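Local coordinates for Epf (Streptococcus pyogenes, PDB 4ES8), which acts as a cell-surface adhesin of the bacterium, attaching to cells through an N-terminal domain that contains a carbohydrate-binding module, at residues 26-31 against 78-83; 98-103 against 187-192; 116-121 against 207-212. One frame throughout, in Å; residues are numbered along the deposited sequence.

Contact 1 (26-31 against 78-83); sequences MNFKGT and IKIDKQ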
# COMPACT_ATOMS: atom_id res chain seq x y z
N MET A 26 4.41 5.92 -4.19
CA MET A 26 5.78 5.43 -4.29
C MET A 26 6.73 6.41 -3.69
O MET A 26 6.45 7.63 -3.74
CB MET A 26 6.17 5.26 -5.76
CG MET A 26 5.59 4.06 -6.39
SD MET A 26 5.93 2.49 -5.56
CE MET A 26 7.58 2.48 -5.56
N ASN A 27 7.87 5.96 -3.17
CA ASN A 27 8.92 6.86 -2.72
C ASN A 27 10.20 6.36 -3.38
O ASN A 27 11.05 5.71 -2.72
CB ASN A 27 9.03 7.00 -1.21
CG ASN A 27 9.89 8.20 -0.83
OD1 ASN A 27 10.31 9.01 -1.69
ND2 ASN A 27 10.14 8.36 0.46
N PHE A 28 10.32 6.60 -4.70
CA PHE A 28 11.44 6.11 -5.50
C PHE A 28 12.13 7.28 -6.19
O PHE A 28 11.63 7.77 -7.21
CB PHE A 28 10.94 5.06 -6.53
CG PHE A 28 12.03 4.51 -7.42
CD1 PHE A 28 12.84 3.47 -6.99
CD2 PHE A 28 12.22 5.01 -8.71
CE1 PHE A 28 13.85 2.95 -7.83
CE2 PHE A 28 13.22 4.49 -9.54
CZ PHE A 28 14.03 3.47 -9.09
N LYS A 29 13.26 7.76 -5.61
CA LYS A 29 13.97 8.89 -6.21
C LYS A 29 15.16 8.46 -7.09
O LYS A 29 15.87 9.32 -7.61
CB LYS A 29 14.42 9.88 -5.13
CG LYS A 29 13.26 10.69 -4.54
CD LYS A 29 13.08 12.02 -5.23
CE LYS A 29 11.96 12.80 -4.58
NZ LYS A 29 12.39 13.43 -3.31
N GLY A 30 15.38 7.15 -7.25
CA GLY A 30 16.42 6.63 -8.12
C GLY A 30 17.82 6.83 -7.57
O GLY A 30 18.72 7.29 -8.29
N THR A 31 18.02 6.45 -6.30
CA THR A 31 19.34 6.60 -5.71
C THR A 31 19.65 5.51 -4.70
O THR A 31 18.75 5.04 -3.95
CB THR A 31 19.49 8.02 -5.03
OG1 THR A 31 20.82 8.15 -4.51
CG2 THR A 31 18.47 8.28 -3.91
N ILE A 78 24.70 -3.66 -9.49
CA ILE A 78 23.34 -3.11 -9.41
C ILE A 78 23.31 -1.73 -10.06
O ILE A 78 24.34 -1.04 -10.10
CB ILE A 78 22.87 -3.06 -7.94
CG1 ILE A 78 23.80 -2.19 -7.06
CG2 ILE A 78 22.72 -4.52 -7.40
CD1 ILE A 78 23.31 -2.08 -5.58
N LYS A 79 22.14 -1.32 -10.57
CA LYS A 79 22.04 -0.04 -11.27
C LYS A 79 20.69 0.57 -11.05
O LYS A 79 19.66 -0.13 -11.14
CB LYS A 79 22.29 -0.22 -12.79
CG LYS A 79 22.24 1.06 -13.62
CD LYS A 79 22.66 0.81 -15.11
CE LYS A 79 21.75 -0.14 -15.88
NZ LYS A 79 20.38 0.40 -16.08
N ILE A 80 20.68 1.87 -10.73
CA ILE A 80 19.42 2.56 -10.50
C ILE A 80 19.43 3.89 -11.23
O ILE A 80 20.50 4.51 -11.44
CB ILE A 80 19.20 2.76 -8.97
CG1 ILE A 80 17.74 3.05 -8.61
CG2 ILE A 80 20.16 3.83 -8.38
CD1 ILE A 80 17.48 2.94 -7.06
N ASP A 81 18.25 4.29 -11.66
CA ASP A 81 18.08 5.62 -12.23
C ASP A 81 16.66 6.09 -11.91
O ASP A 81 15.94 5.44 -11.13
CB ASP A 81 18.44 5.67 -13.72
CG ASP A 81 17.59 4.83 -14.62
OD1 ASP A 81 16.41 4.57 -14.26
OD2 ASP A 81 18.07 4.44 -15.70
N LYS A 82 16.25 7.23 -12.48
CA LYS A 82 14.99 7.86 -12.15
C LYS A 82 13.77 6.94 -12.34
O LYS A 82 12.77 7.14 -11.67
CB LYS A 82 14.81 9.14 -12.99
CG LYS A 82 13.72 10.09 -12.52
CD LYS A 82 13.45 11.20 -13.53
CE LYS A 82 12.21 12.00 -13.21
NZ LYS A 82 12.34 12.76 -11.94
N GLN A 83 13.86 5.97 -13.26
CA GLN A 83 12.70 5.13 -13.56
C GLN A 83 12.93 3.66 -13.34
O GLN A 83 11.94 2.93 -13.36
CB GLN A 83 12.28 5.30 -15.04
CG GLN A 83 11.82 6.72 -15.37
CD GLN A 83 11.15 6.79 -16.73
OE1 GLN A 83 11.82 6.88 -17.76
NE2 GLN A 83 9.83 6.77 -16.74
O HOH W 1 12.35 8.88 -9.62
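Phe-28 and Ile-80 reach toward each other tip to tip, ring atom CE1 of Phe-28 lying 3.7 Å from CD1 of Ile-80. CG of Phe-28 stands anti to the backbone N (chi1 179°), and the CB points toward 78-83. The far corner of the ring also meets the turn after the strand: CE2 of Phe-28 is 3.3 Å from Asp-81 O, and Lys-82 O lies near the ring plane, at the edge, 3.4 Å from the same CE2. Over the centre of one face sits Gly-30 N, 4.0 Å above the plane, as the chain folds back under its own aromatic. Gly-30 brings the two backbones together, its CA 3.3 Å from Asp-81 O, and its positive phi (72°) is one that favours glycine. CD1 of Ile-80 passes on to Thr-31 N at 3.6 Å. One water donates to both Phe-28 O and Lys-82 O, 2.7 Å from each, and joins the two backbones. Further out, Asp-81 OD1 accepts from Gln-83 N and is also hydrogen-bonded to Ser-84 OG, which fixes the turn against which the ring rests. Val-103 and Ser-40 touch Phe-28 from beyond the two segments, and Trp-32 touches Ile-80. An Asx turn at Asp-81, between strands 76-80 and 84-89, thus packs against the loop after strand 26-27 at the margin of a two-sheet beta domain.

Contact 2 (98-103 against 187-192); sequences SVAFKV and SLVLLS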
# COMPACT_ATOMS: atom_id res chain seq x y z
N SER A 98 21.08 -14.77 -4.75
CA SER A 98 19.97 -13.88 -5.04
C SER A 98 20.25 -12.45 -4.66
O SER A 98 20.82 -12.20 -3.59
CB SER A 98 18.71 -14.35 -4.30
OG SER A 98 17.66 -13.40 -4.36
N VAL A 99 19.80 -11.51 -5.51
CA VAL A 99 19.84 -10.06 -5.23
C VAL A 99 18.38 -9.60 -5.08
O VAL A 99 17.53 -9.99 -5.89
CB VAL A 99 20.58 -9.26 -6.33
CG1 VAL A 99 20.41 -7.75 -6.13
CG2 VAL A 99 22.05 -9.64 -6.39
N ALA A 100 18.10 -8.76 -4.08
CA ALA A 100 16.75 -8.22 -3.91
C ALA A 100 16.84 -6.73 -3.72
O ALA A 100 17.77 -6.24 -3.06
CB ALA A 100 16.06 -8.85 -2.72
N PHE A 101 15.85 -6.02 -4.26
CA PHE A 101 15.71 -4.59 -4.03
C PHE A 101 14.46 -4.30 -3.22
O PHE A 101 13.46 -5.01 -3.33
CB PHE A 101 15.60 -3.85 -5.37
CG PHE A 101 16.79 -4.11 -6.27
CD1 PHE A 101 18.07 -3.70 -5.89
CD2 PHE A 101 16.63 -4.73 -7.50
CE1 PHE A 101 19.17 -3.95 -6.71
CE2 PHE A 101 17.73 -4.97 -8.32
CZ PHE A 101 18.99 -4.56 -7.93
N LYS A 102 14.49 -3.22 -2.43
CA LYS A 102 13.29 -2.74 -1.77
C LYS A 102 13.03 -1.35 -2.27
O LYS A 102 13.88 -0.46 -2.13
CB LYS A 102 13.42 -2.76 -0.22
CG LYS A 102 13.16 -4.13 0.36
CD LYS A 102 13.13 -4.07 1.90
CE LYS A 102 12.43 -5.27 2.47
NZ LYS A 102 12.21 -5.12 3.96
N VAL A 103 11.88 -1.16 -2.91
CA VAL A 103 11.44 0.17 -3.36
C VAL A 103 10.36 0.61 -2.40
O VAL A 103 9.32 -0.05 -2.24
CB VAL A 103 10.99 0.18 -4.82
CG1 VAL A 103 10.54 1.58 -5.20
CG2 VAL A 103 12.13 -0.26 -5.73
N SER A 187 7.53 -1.66 1.54
CA SER A 187 8.29 -1.72 0.30
C SER A 187 7.72 -2.79 -0.61
O SER A 187 7.10 -3.78 -0.16
CB SER A 187 9.77 -2.01 0.55
OG SER A 187 10.00 -3.29 1.10
N LEU A 188 7.92 -2.58 -1.90
CA LEU A 188 7.80 -3.61 -2.91
C LEU A 188 9.16 -4.27 -2.96
O LEU A 188 10.17 -3.56 -3.16
CB LEU A 188 7.39 -3.04 -4.29
CG LEU A 188 7.49 -4.05 -5.45
CD1 LEU A 188 6.48 -5.21 -5.30
CD2 LEU A 188 7.20 -3.37 -6.78
N VAL A 189 9.22 -5.58 -2.74
CA VAL A 189 10.48 -6.32 -2.79
C VAL A 189 10.60 -7.00 -4.15
O VAL A 189 9.74 -7.80 -4.53
CB VAL A 189 10.62 -7.35 -1.64
CG1 VAL A 189 12.09 -7.79 -1.51
CG2 VAL A 189 10.14 -6.75 -0.32
N LEU A 190 11.65 -6.63 -4.88
CA LEU A 190 11.89 -7.15 -6.24
C LEU A 190 13.05 -8.12 -6.18
O LEU A 190 14.21 -7.68 -6.01
CB LEU A 190 12.20 -5.99 -7.19
CG LEU A 190 11.03 -5.01 -7.36
CD1 LEU A 190 11.50 -3.72 -7.98
CD2 LEU A 190 9.89 -5.62 -8.19
N LEU A 191 12.76 -9.43 -6.20
CA LEU A 191 13.78 -10.44 -6.00
C LEU A 191 14.12 -11.18 -7.25
O LEU A 191 13.24 -11.49 -8.06
CB LEU A 191 13.35 -11.48 -4.93
CG LEU A 191 12.86 -10.90 -3.60
CD1 LEU A 191 11.34 -10.88 -3.56
CD2 LEU A 191 13.38 -11.72 -2.42
N SER A 192 15.41 -11.51 -7.41
CA SER A 192 15.82 -12.35 -8.53
C SER A 192 16.89 -13.31 -8.06
O SER A 192 17.49 -13.10 -7.00
CB SER A 192 16.31 -11.51 -9.71
OG SER A 192 17.41 -10.68 -9.38
O HOH W 2 16.47 -8.40 -7.96
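Lys-102 and Val-189 run side by side and point the same way, with CE of Lys-102 3.9 Å from CG2 of Val-189. The lysine chain is extended beyond CG and passes alongside Ser-187, whose OG lies 3.3 Å from CD of Lys-102. The carbonyl of Ser-135 accepts from both polar ends, Lys-102 NZ and Ser-187 OG, so the buried ammonium and hydroxyl share one acceptor. On this same face Ala-100 CB rests 3.9 Å from CG of Leu-191. The two segments are neighbouring antiparallel strands in one sheet of a beta sandwich, the architecture common among carbohydrate-binding modules. Phe-101, Val-103, Leu-188 and Leu-190 occupy the opposite face, turned to the second sheet, where Ile-85 touches both Phe-101 and Leu-190. Val-103 and Leu-190 cross obliquely there, CG2 of the valine 4.2 Å from CD1 of the leucine. CG of Phe-101 is anti to its own carbonyl carbon (chi1 -57°). Phe-101 and Leu-190 form a hydrogen-bonded pair, both bonds 2.9 Å between N and O. Toward Ser-192 polar groups take over: Ser-98 OG donates to Ser-192 O at 2.7 Å, and Val-99 N adds a weak bond to that oxygen. A water donates to Val-99 O and Leu-190 O and accepts from Ser-192 OG, 2.8 Å away. Tyr-52 OH is bonded to Ser-98 OG, and Tyr-89 OH to both Val-99 N and Ser-192 OG.

Contact 3 (116-121 against 207-212); sequences ITFEQG and KNLKII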
# COMPACT_ATOMS: atom_id res chain seq x y z
N ILE A 116 -0.23 -1.98 -6.60
CA ILE A 116 1.09 -1.67 -7.13
C ILE A 116 1.11 -2.07 -8.59
O ILE A 116 0.61 -3.15 -8.96
CB ILE A 116 2.18 -2.46 -6.36
CG1 ILE A 116 2.36 -1.99 -4.93
CG2 ILE A 116 3.52 -2.47 -7.12
CD1 ILE A 116 3.28 -2.94 -4.09
N THR A 117 1.71 -1.21 -9.45
CA THR A 117 1.89 -1.54 -10.86
C THR A 117 3.32 -1.23 -11.21
O THR A 117 3.91 -0.30 -10.66
CB THR A 117 0.90 -0.78 -11.76
OG1 THR A 117 1.02 0.63 -11.54
CG2 THR A 117 -0.55 -1.22 -11.54
N PHE A 118 3.90 -2.01 -12.12
CA PHE A 118 5.25 -1.75 -12.61
C PHE A 118 5.46 -2.53 -13.87
O PHE A 118 4.60 -3.34 -14.23
CB PHE A 118 6.34 -2.10 -11.57
CG PHE A 118 6.36 -3.54 -11.11
CD1 PHE A 118 5.48 -3.99 -10.14
CD2 PHE A 118 7.25 -4.46 -11.67
CE1 PHE A 118 5.50 -5.33 -9.72
CE2 PHE A 118 7.24 -5.80 -11.28
CZ PHE A 118 6.38 -6.23 -10.30
N GLU A 119 6.59 -2.30 -14.52
CA GLU A 119 6.92 -3.08 -15.71
C GLU A 119 8.04 -4.04 -15.37
O GLU A 119 9.08 -3.61 -14.85
CB GLU A 119 7.36 -2.17 -16.87
CG GLU A 119 6.28 -1.21 -17.32
CD GLU A 119 6.72 -0.38 -18.51
OE1 GLU A 119 7.04 -0.97 -19.57
OE2 GLU A 119 6.69 0.86 -18.40
N GLN A 120 7.85 -5.31 -15.67
CA GLN A 120 8.92 -6.28 -15.60
C GLN A 120 9.68 -6.13 -16.90
O GLN A 120 9.12 -6.42 -17.98
CB GLN A 120 8.37 -7.71 -15.42
CG GLN A 120 9.44 -8.79 -15.56
CD GLN A 120 10.45 -8.62 -14.46
OE1 GLN A 120 10.12 -8.75 -13.28
NE2 GLN A 120 11.68 -8.22 -14.82
N GLY A 121 10.89 -5.59 -16.82
CA GLY A 121 11.77 -5.44 -17.98
C GLY A 121 12.48 -6.76 -18.26
O GLY A 121 12.04 -7.84 -17.82
N LYS A 207 10.91 -1.54 -13.79
CA LYS A 207 10.81 -0.09 -13.96
C LYS A 207 9.41 0.45 -13.84
O LYS A 207 8.44 -0.32 -13.84
CB LYS A 207 11.38 0.33 -15.34
CG LYS A 207 10.69 -0.33 -16.52
CD LYS A 207 11.42 0.00 -17.84
CE LYS A 207 10.88 -0.83 -18.97
NZ LYS A 207 11.36 -0.36 -20.29
N ASN A 208 9.31 1.78 -13.72
CA ASN A 208 8.04 2.55 -13.72
C ASN A 208 7.07 2.03 -12.65
O ASN A 208 5.95 1.59 -12.93
CB ASN A 208 7.44 2.53 -15.12
CG ASN A 208 8.33 3.28 -16.10
OD1 ASN A 208 9.00 4.27 -15.75
ND2 ASN A 208 8.35 2.84 -17.34
N LEU A 209 7.56 2.13 -11.41
CA LEU A 209 6.85 1.65 -10.23
C LEU A 209 5.82 2.68 -9.76
O LEU A 209 6.12 3.88 -9.69
CB LEU A 209 7.86 1.32 -9.13
CG LEU A 209 9.00 0.39 -9.58
CD1 LEU A 209 10.37 1.00 -9.32
CD2 LEU A 209 8.89 -0.97 -8.99
N LYS A 210 4.61 2.22 -9.45
CA LYS A 210 3.52 3.07 -8.95
C LYS A 210 2.75 2.32 -7.89
O LYS A 210 2.71 1.09 -7.95
CB LYS A 210 2.54 3.48 -10.08
CG LYS A 210 3.09 4.46 -11.12
CD LYS A 210 2.05 4.66 -12.25
CE LYS A 210 2.72 5.26 -13.47
NZ LYS A 210 1.72 5.73 -14.47
N ILE A 211 2.11 3.03 -6.95
CA ILE A 211 1.22 2.40 -5.98
C ILE A 211 0.11 3.38 -5.66
O ILE A 211 0.39 4.56 -5.42
CB ILE A 211 1.92 1.86 -4.70
CG1 ILE A 211 0.91 1.16 -3.76
CG2 ILE A 211 2.72 2.96 -3.97
CD1 ILE A 211 1.54 0.58 -2.46
N ILE A 212 -1.13 2.90 -5.60
CA ILE A 212 -2.26 3.76 -5.25
C ILE A 212 -3.13 3.06 -4.25
O ILE A 212 -3.17 1.82 -4.20
CB ILE A 212 -3.11 4.18 -6.48
CG1 ILE A 212 -3.64 2.96 -7.27
CG2 ILE A 212 -2.28 5.14 -7.37
CD1 ILE A 212 -4.87 3.29 -8.15
O HOH W 3 3.17 1.46 -13.06
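Glu-119 and Asn-208 lie side by side at a beta bulge, where antiparallel strands 113-123 and 202-213 of the second sandwich sheet shift register by one residue. Thr-117 pairs with Lys-210, but Glu-119 pairs with Lys-207, and Asn-208 takes up the extra place with a left-handed backbone. From there Asn-208 ND2 donates to Glu-119 OE2 at 2.8 Å. CG of Glu-119 is anti to the carbonyl carbon, and the chain is extended beyond it. The bond is nearly straight, 166° at the hydrogen. The oxygen lies in the amide plane, yet the donor sits above the carboxylate plane, the two flat groups being turned 36° apart. The ammonium of Lys-207 also lies near this carboxylate, NZ 4.4 Å from Glu-119 OE1, beyond a salt bridge but probably still favourable.

On the other face, CG of Phe-118 stands between the backbone N and the carbonyl carbon (chi1 60°). Phe-118 CB meets Leu-209 CD2 at 3.8 Å, while the ring goes on to an edge-to-face stack with Tyr-131. Ile-116 and Ile-211 cross on that face too, CG1 of Ile-116 3.7 Å from CD1 of Ile-211. Leu-188 of the facing sheet touches Ile-116, Phe-118 and Leu-209. Back on the Glu-119 side, Thr-117 OG1 lies 3.5 Å from CB of Lys-210. The same hydroxyl is hydrogen-bonded to a water 2.8 Å away, and that water donates to Asn-208 O, also at 2.8 Å.

Overall arrangement
The three contacts have centres about 12 to 13 Å apart, all within the N-terminal beta sandwich. Contact 2 pairs strands of one sheet, contact 3 pairs strands of the other, and contact 1 lies at the margin, joining a loop after strand 26-27 of the first sheet to strand 76-80 of the second. Contact 1 closes before the others open, whereas contacts 2 and 3 interleave: strands 97-105 and 113-123 follow each other, as do 186-194 and 202-213, so the chain twice passes from one sheet to the other. Ile-78 packs on Phe-101, and Gln-83 O probably accepts from Asn-208 N. Contacts 2 and 3 thus supply facing strands of the adhesin domain's core, while contact 1 closes its margin.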